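Local coordinates for protein (S)-ureidoglycine aminohydrolase (Escherichia coli, PDB 1RC6) that catalyses the manganese-dependent hydrolysis of (S)-ureidoglycine to (S)-ureidoglycolate and ammonia, a deamination step in allantoin degradation, at residues A[192-196]-A[236-240]; A[202-208]-A[246-252]. One frame throughout, in Å; residues are numbered along the deposited sequence.

Contact 1: residues A[192-196]-A[236-240]; sequences HGYIE and QAGYG
With CG anti to the backbone N (chi1 171°), the ring of Tyr194 reaches along its own strand until CE1 meets Gln236 CB at 3.8 Å. Gln236 sets its CG beside the backbone N and bends at the next torsion, and its amide ends up side by side with the tyrosine ring, the two planes only 11° apart. The amide itself is held from its own strand, its OE1 hydrogen-bonded to Ser234 OG. Strands 193-196 and 236-240 run almost exactly antiparallel. The amide of Tyr194 bonds to Gly238 O at 2.6 Å, and two residues on Gln236 N gives a straight bond to Glu196 O (2.7 Å), which is returned by a longer, more bent bond from Glu196 N to Gln236 O (3.1 Å), the donor lying above the carbonyl plane. This pairing belongs to one sheet of the C-terminal cupin barrel, in which strand 193-198 is an outer strand and strand 234-240 pairs along its other edge with strand 210-214. Tyr194, Glu196 and Gln236 share the inward face, where Tyr194 packs on Leu184 and Phe186 of the other sheet; by similarity, Glu196 and Gln236 bind manganese and substrate. Gly238, lacking a side chain, sits opposite Tyr194 on that face. On the reverse face Ile195 turns CG2 onto Ala237 CB.

Contact 2: residues A[202-208]-A[246-252]; sequences HGAYILS and AFSYIYS
Strands 202-208 and 247-252 run antiparallel with a marked twist, their directions 147° apart. Tyr205 and Ile250 form a hydrogen-bonded pair (Tyr205 N to Ile250 O, 2.9 Å), but beyond Ile206 the register slips by one: Leu207 N, weakly, and Ser208 N (3.0 Å) both turn to Ser248 O, a classic beta bulge. There Ser208 OG donates to Ala246 O at 2.7 Å and accepts from Ser248 OG. Both strands are central in a sheet of the C-terminal cupin barrel. On its inward face Ile206 CD1 meets Tyr249 CB at 3.5 Å, and Ala204 CB lies by Tyr249 CD2; Tyr249 probably binds substrate. On the other face Leu207 CD1 crosses to Ile250 CB, beside Tyr86 of the N-terminal half. His202, a manganese ligand by similarity, sends ND1 in its ring plane to Ser252 O (2.9 Å, 170° at the hydrogen), while Tyr251 turns its edge to the imidazole face in an offset edge-to-face pair, planes at 88°. A phenylalanine in place of His202 would probably leave Ser252 O without this donor and the presumed metal site without one of its ligands.

Contact 2 is the core pairing, its centre about 7 Å from that of the chain, whereas contact 1 lies about 18 Å out and is only partly buried. The segments alternate in sequence: strand 193-198 leads to 202-208, and 234-240 to 247-254, joining two sheets of one cupin barrel. Their inner faces meet where Tyr194 packs against the hydroxyl end of Tyr249 and the Glu196 carboxylate comes near His202 NE2, so the inferred manganese site draws on both. Contact 1 relies mainly on backbone bonds, with few side-chain contacts; contact 2 adds apolar packing on both faces, serine hydroxyl bonds and a histidine fixed through its ring nitrogen.

Contact 1: residues A[192-196]-A[236-240]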
loop_
_atom_site.group_PDB
_atom_site.type_symbol
_atom_site.label_atom_id
_atom_site.label_comp_id
_atom_site.label_asym_id
_atom_site.label_seq_id
_atom_site.Cartn_x
_atom_site.Cartn_y
_atom_site.Cartn_z
ATOM N N HIS A 192 22.336 -2.889 6.544
ATOM C CA HIS A 192 21.643 -3.706 5.558
ATOM C C HIS A 192 20.814 -2.816 4.635
ATOM O O HIS A 192 20.441 -1.695 4.999
ATOM C CB HIS A 192 20.716 -4.705 6.250
ATOM C CG HIS A 192 21.420 -5.885 6.843
ATOM N ND1 HIS A 192 21.099 -6.395 8.087
ATOM C CD2 HIS A 192 22.393 -6.688 6.344
ATOM C CE1 HIS A 192 21.844 -7.462 8.327
ATOM N NE2 HIS A 192 22.638 -7.661 7.285
ATOM N N GLY A 193 20.533 -3.329 3.441
ATOM C CA GLY A 193 19.743 -2.593 2.472
ATOM C C GLY A 193 18.801 -3.528 1.737
ATOM O O GLY A 193 18.949 -4.748 1.814
ATOM N N TYR A 194 17.835 -2.964 1.023
ATOM C CA TYR A 194 16.871 -3.766 0.280
ATOM C C TYR A 194 17.310 -3.949 -1.170
ATOM O O TYR A 194 17.894 -3.044 -1.767
ATOM C CB TYR A 194 15.490 -3.093 0.348
ATOM C CG TYR A 194 14.413 -3.679 -0.556
ATOM C CD1 TYR A 194 13.978 -2.991 -1.696
ATOM C CD2 TYR A 194 13.801 -4.899 -0.254
ATOM C CE1 TYR A 194 12.954 -3.503 -2.511
ATOM C CE2 TYR A 194 12.780 -5.417 -1.063
ATOM C CZ TYR A 194 12.362 -4.716 -2.186
ATOM O OH TYR A 194 11.355 -5.221 -2.978
ATOM N N ILE A 195 17.046 -5.138 -1.708
ATOM C CA ILE A 195 17.360 -5.493 -3.095
ATOM C C ILE A 195 16.458 -6.659 -3.505
ATOM O O ILE A 195 16.030 -7.439 -2.655
ATOM C CB ILE A 195 18.854 -5.932 -3.296
ATOM C CG1 ILE A 195 19.286 -6.908 -2.199
ATOM C CG2 ILE A 195 19.763 -4.711 -3.337
ATOM C CD1 ILE A 195 19.590 -6.258 -0.857
ATOM N N GLU A 196 16.159 -6.772 -4.797
ATOM C CA GLU A 196 15.313 -7.862 -5.278
ATOM C C GLU A 196 15.011 -7.777 -6.777
ATOM O O GLU A 196 15.021 -6.699 -7.374
ATOM C CB GLU A 196 13.984 -7.888 -4.509
ATOM C CG GLU A 196 13.260 -9.231 -4.575
ATOM C CD GLU A 196 11.766 -9.127 -4.299
ATOM O OE1 GLU A 196 11.378 -8.466 -3.315
ATOM O OE2 GLU A 196 10.975 -9.717 -5.062
ATOM N N GLN A 236 15.155 -4.036 -7.958
ATOM C CA GLN A 236 15.063 -2.992 -6.948
ATOM C C GLN A 236 16.243 -3.022 -5.981
ATOM O O GLN A 236 17.003 -3.984 -5.933
ATOM C CB GLN A 236 13.760 -3.154 -6.158
ATOM C CG GLN A 236 12.569 -3.624 -7.000
ATOM C CD GLN A 236 12.151 -2.621 -8.067
ATOM O OE1 GLN A 236 11.335 -2.932 -8.936
ATOM N NE2 GLN A 236 12.702 -1.413 -8.000
ATOM N N ALA A 237 16.376 -1.955 -5.204
ATOM C CA ALA A 237 17.440 -1.835 -4.225
ATOM C C ALA A 237 17.305 -0.503 -3.498
ATOM O O ALA A 237 16.988 0.516 -4.112
ATOM C CB ALA A 237 18.788 -1.923 -4.909
ATOM N N GLY A 238 17.537 -0.507 -2.191
ATOM C CA GLY A 238 17.426 0.726 -1.430
ATOM C C GLY A 238 18.069 0.576 -0.071
ATOM O O GLY A 238 18.391 -0.537 0.342
ATOM N N TYR A 239 18.265 1.685 0.630
ATOM C CA TYR A 239 18.883 1.613 1.944
ATOM C C TYR A 239 18.493 2.804 2.813
ATOM O O TYR A 239 18.245 3.898 2.307
ATOM C CB TYR A 239 20.412 1.531 1.798
ATOM C CG TYR A 239 21.074 2.822 1.358
ATOM C CD1 TYR A 239 21.337 3.835 2.276
ATOM C CD2 TYR A 239 21.414 3.040 0.021
ATOM C CE1 TYR A 239 21.920 5.036 1.884
ATOM C CE2 TYR A 239 21.999 4.242 -0.385
ATOM C CZ TYR A 239 22.249 5.235 0.554
ATOM O OH TYR A 239 22.827 6.427 0.171
ATOM N N GLY A 240 18.434 2.576 4.123
ATOM C CA GLY A 240 18.076 3.638 5.046
ATOM C C GLY A 240 19.109 4.746 5.032
ATOM O O GLY A 240 20.207 4.565 4.503
#

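Contact 2: residues A[202-208]-A[246-252]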
loop_
_atom_site.group_PDB
_atom_site.type_symbol
_atom_site.label_atom_id
_atom_site.label_comp_id
_atom_site.label_asym_id
_atom_site.label_seq_id
_atom_site.Cartn_x
_atom_site.Cartn_y
_atom_site.Cartn_z
ATOM N N HIS A 202 5.130 -4.657 -7.627
ATOM C CA HIS A 202 5.170 -4.198 -6.254
ATOM C C HIS A 202 4.663 -2.771 -6.237
ATOM O O HIS A 202 4.841 -2.032 -7.202
ATOM C CB HIS A 202 6.599 -4.240 -5.689
ATOM C CG HIS A 202 7.098 -5.621 -5.407
ATOM N ND1 HIS A 202 6.388 -6.529 -4.649
ATOM C CD2 HIS A 202 8.234 -6.254 -5.781
ATOM C CE1 HIS A 202 7.064 -7.662 -4.571
ATOM N NE2 HIS A 202 8.188 -7.521 -5.248
ATOM N N GLY A 203 4.010 -2.399 -5.147
ATOM C CA GLY A 203 3.514 -1.049 -5.001
ATOM C C GLY A 203 3.981 -0.644 -3.621
ATOM O O GLY A 203 3.529 -1.207 -2.635
ATOM N N ALA A 204 4.898 0.307 -3.522
ATOM C CA ALA A 204 5.367 0.684 -2.206
ATOM C C ALA A 204 5.105 2.134 -1.887
ATOM O O ALA A 204 5.241 3.013 -2.740
ATOM C CB ALA A 204 6.840 0.391 -2.082
ATOM N N TYR A 205 4.701 2.368 -0.647
ATOM C CA TYR A 205 4.445 3.704 -0.145
ATOM C C TYR A 205 5.401 3.861 1.026
ATOM O O TYR A 205 5.367 3.069 1.969
ATOM C CB TYR A 205 3.016 3.846 0.359
ATOM C CG TYR A 205 2.728 5.205 0.949
ATOM C CD1 TYR A 205 2.544 6.319 0.124
ATOM C CD2 TYR A 205 2.645 5.388 2.330
ATOM C CE1 TYR A 205 2.280 7.582 0.663
ATOM C CE2 TYR A 205 2.382 6.646 2.878
ATOM C CZ TYR A 205 2.199 7.737 2.039
ATOM O OH TYR A 205 1.932 8.982 2.579
ATOM N N ILE A 206 6.264 4.870 0.957
ATOM C CA ILE A 206 7.233 5.112 2.015
ATOM C C ILE A 206 6.535 5.659 3.241
ATOM O O ILE A 206 6.057 6.794 3.239
ATOM C CB ILE A 206 8.276 6.111 1.567
ATOM C CG1 ILE A 206 8.861 5.658 0.231
ATOM C CG2 ILE A 206 9.353 6.240 2.631
ATOM C CD1 ILE A 206 9.525 4.305 0.281
ATOM N N LEU A 207 6.487 4.841 4.286
ATOM C CA LEU A 207 5.826 5.201 5.537
ATOM C C LEU A 207 6.568 6.202 6.404
ATOM O O LEU A 207 5.954 7.049 7.056
ATOM C CB LEU A 207 5.558 3.945 6.356
ATOM C CG LEU A 207 4.465 3.053 5.796
ATOM C CD1 LEU A 207 4.376 1.789 6.621
ATOM C CD2 LEU A 207 3.147 3.811 5.818
ATOM N N SER A 208 7.889 6.100 6.427
ATOM C CA SER A 208 8.664 7.012 7.245
ATOM C C SER A 208 10.136 6.969 6.914
ATOM O O SER A 208 10.607 6.099 6.185
ATOM C CB SER A 208 8.487 6.673 8.727
ATOM O OG SER A 208 9.197 5.489 9.055
ATOM N N ALA A 246 13.708 6.194 11.130
ATOM C CA ALA A 246 13.747 4.823 10.630
ATOM C C ALA A 246 13.064 4.697 9.262
ATOM O O ALA A 246 11.867 4.967 9.122
ATOM C CB ALA A 246 13.084 3.886 11.632
ATOM N N PHE A 247 13.834 4.272 8.263
ATOM C CA PHE A 247 13.343 4.111 6.890
ATOM C C PHE A 247 12.412 2.898 6.730
ATOM O O PHE A 247 12.872 1.760 6.676
ATOM C CB PHE A 247 14.550 3.989 5.946
ATOM C CG PHE A 247 14.189 3.881 4.494
ATOM C CD1 PHE A 247 13.358 4.827 3.890
ATOM C CD2 PHE A 247 14.699 2.847 3.715
ATOM C CE1 PHE A 247 13.039 4.743 2.517
ATOM C CE2 PHE A 247 14.387 2.751 2.344
ATOM C CZ PHE A 247 13.557 3.699 1.746
ATOM N N SER A 248 11.105 3.139 6.659
ATOM C CA SER A 248 10.158 2.039 6.496
ATOM C C SER A 248 9.083 2.296 5.446
ATOM O O SER A 248 8.565 3.408 5.326
ATOM C CB SER A 248 9.468 1.717 7.823
ATOM O OG SER A 248 8.495 2.693 8.144
ATOM N N TYR A 249 8.744 1.254 4.695
ATOM C CA TYR A 249 7.710 1.362 3.679
ATOM C C TYR A 249 6.844 0.110 3.589
ATOM O O TYR A 249 7.295 -0.999 3.876
ATOM C CB TYR A 249 8.321 1.659 2.310
ATOM C CG TYR A 249 9.220 0.582 1.761
ATOM C CD1 TYR A 249 10.587 0.568 2.043
ATOM C CD2 TYR A 249 8.713 -0.398 0.909
ATOM C CE1 TYR A 249 11.437 -0.402 1.475
ATOM C CE2 TYR A 249 9.546 -1.373 0.342
ATOM C CZ TYR A 249 10.902 -1.365 0.627
ATOM O OH TYR A 249 11.702 -2.322 0.056
ATOM N N ILE A 250 5.589 0.301 3.192
ATOM C CA ILE A 250 4.649 -0.795 3.057
ATOM C C ILE A 250 4.537 -1.116 1.580
ATOM O O ILE A 250 4.628 -0.222 0.748
ATOM C CB ILE A 250 3.273 -0.399 3.616
ATOM C CG1 ILE A 250 2.315 -1.589 3.543
ATOM C CG2 ILE A 250 2.731 0.822 2.858
ATOM C CD1 ILE A 250 1.047 -1.376 4.328
ATOM N N TYR A 251 4.351 -2.388 1.247
ATOM C CA TYR A 251 4.247 -2.758 -0.152
ATOM C C TYR A 251 3.505 -4.055 -0.410
ATOM O O TYR A 251 3.586 -5.004 0.370
ATOM C CB TYR A 251 5.640 -2.846 -0.782
ATOM C CG TYR A 251 6.434 -4.071 -0.391
ATOM C CD1 TYR A 251 7.223 -4.083 0.770
ATOM C CD2 TYR A 251 6.412 -5.218 -1.189
ATOM C CE1 TYR A 251 7.976 -5.210 1.121
ATOM C CE2 TYR A 251 7.162 -6.354 -0.843
ATOM C CZ TYR A 251 7.937 -6.340 0.310
ATOM O OH TYR A 251 8.657 -7.466 0.647
ATOM N N SER A 252 2.805 -4.086 -1.536
ATOM C CA SER A 252 2.031 -5.238 -1.948
ATOM C C SER A 252 2.865 -6.234 -2.736
ATOM O O SER A 252 3.980 -5.943 -3.142
ATOM C CB SER A 252 0.842 -4.785 -2.781
ATOM O OG SER A 252 1.254 -3.924 -3.825
#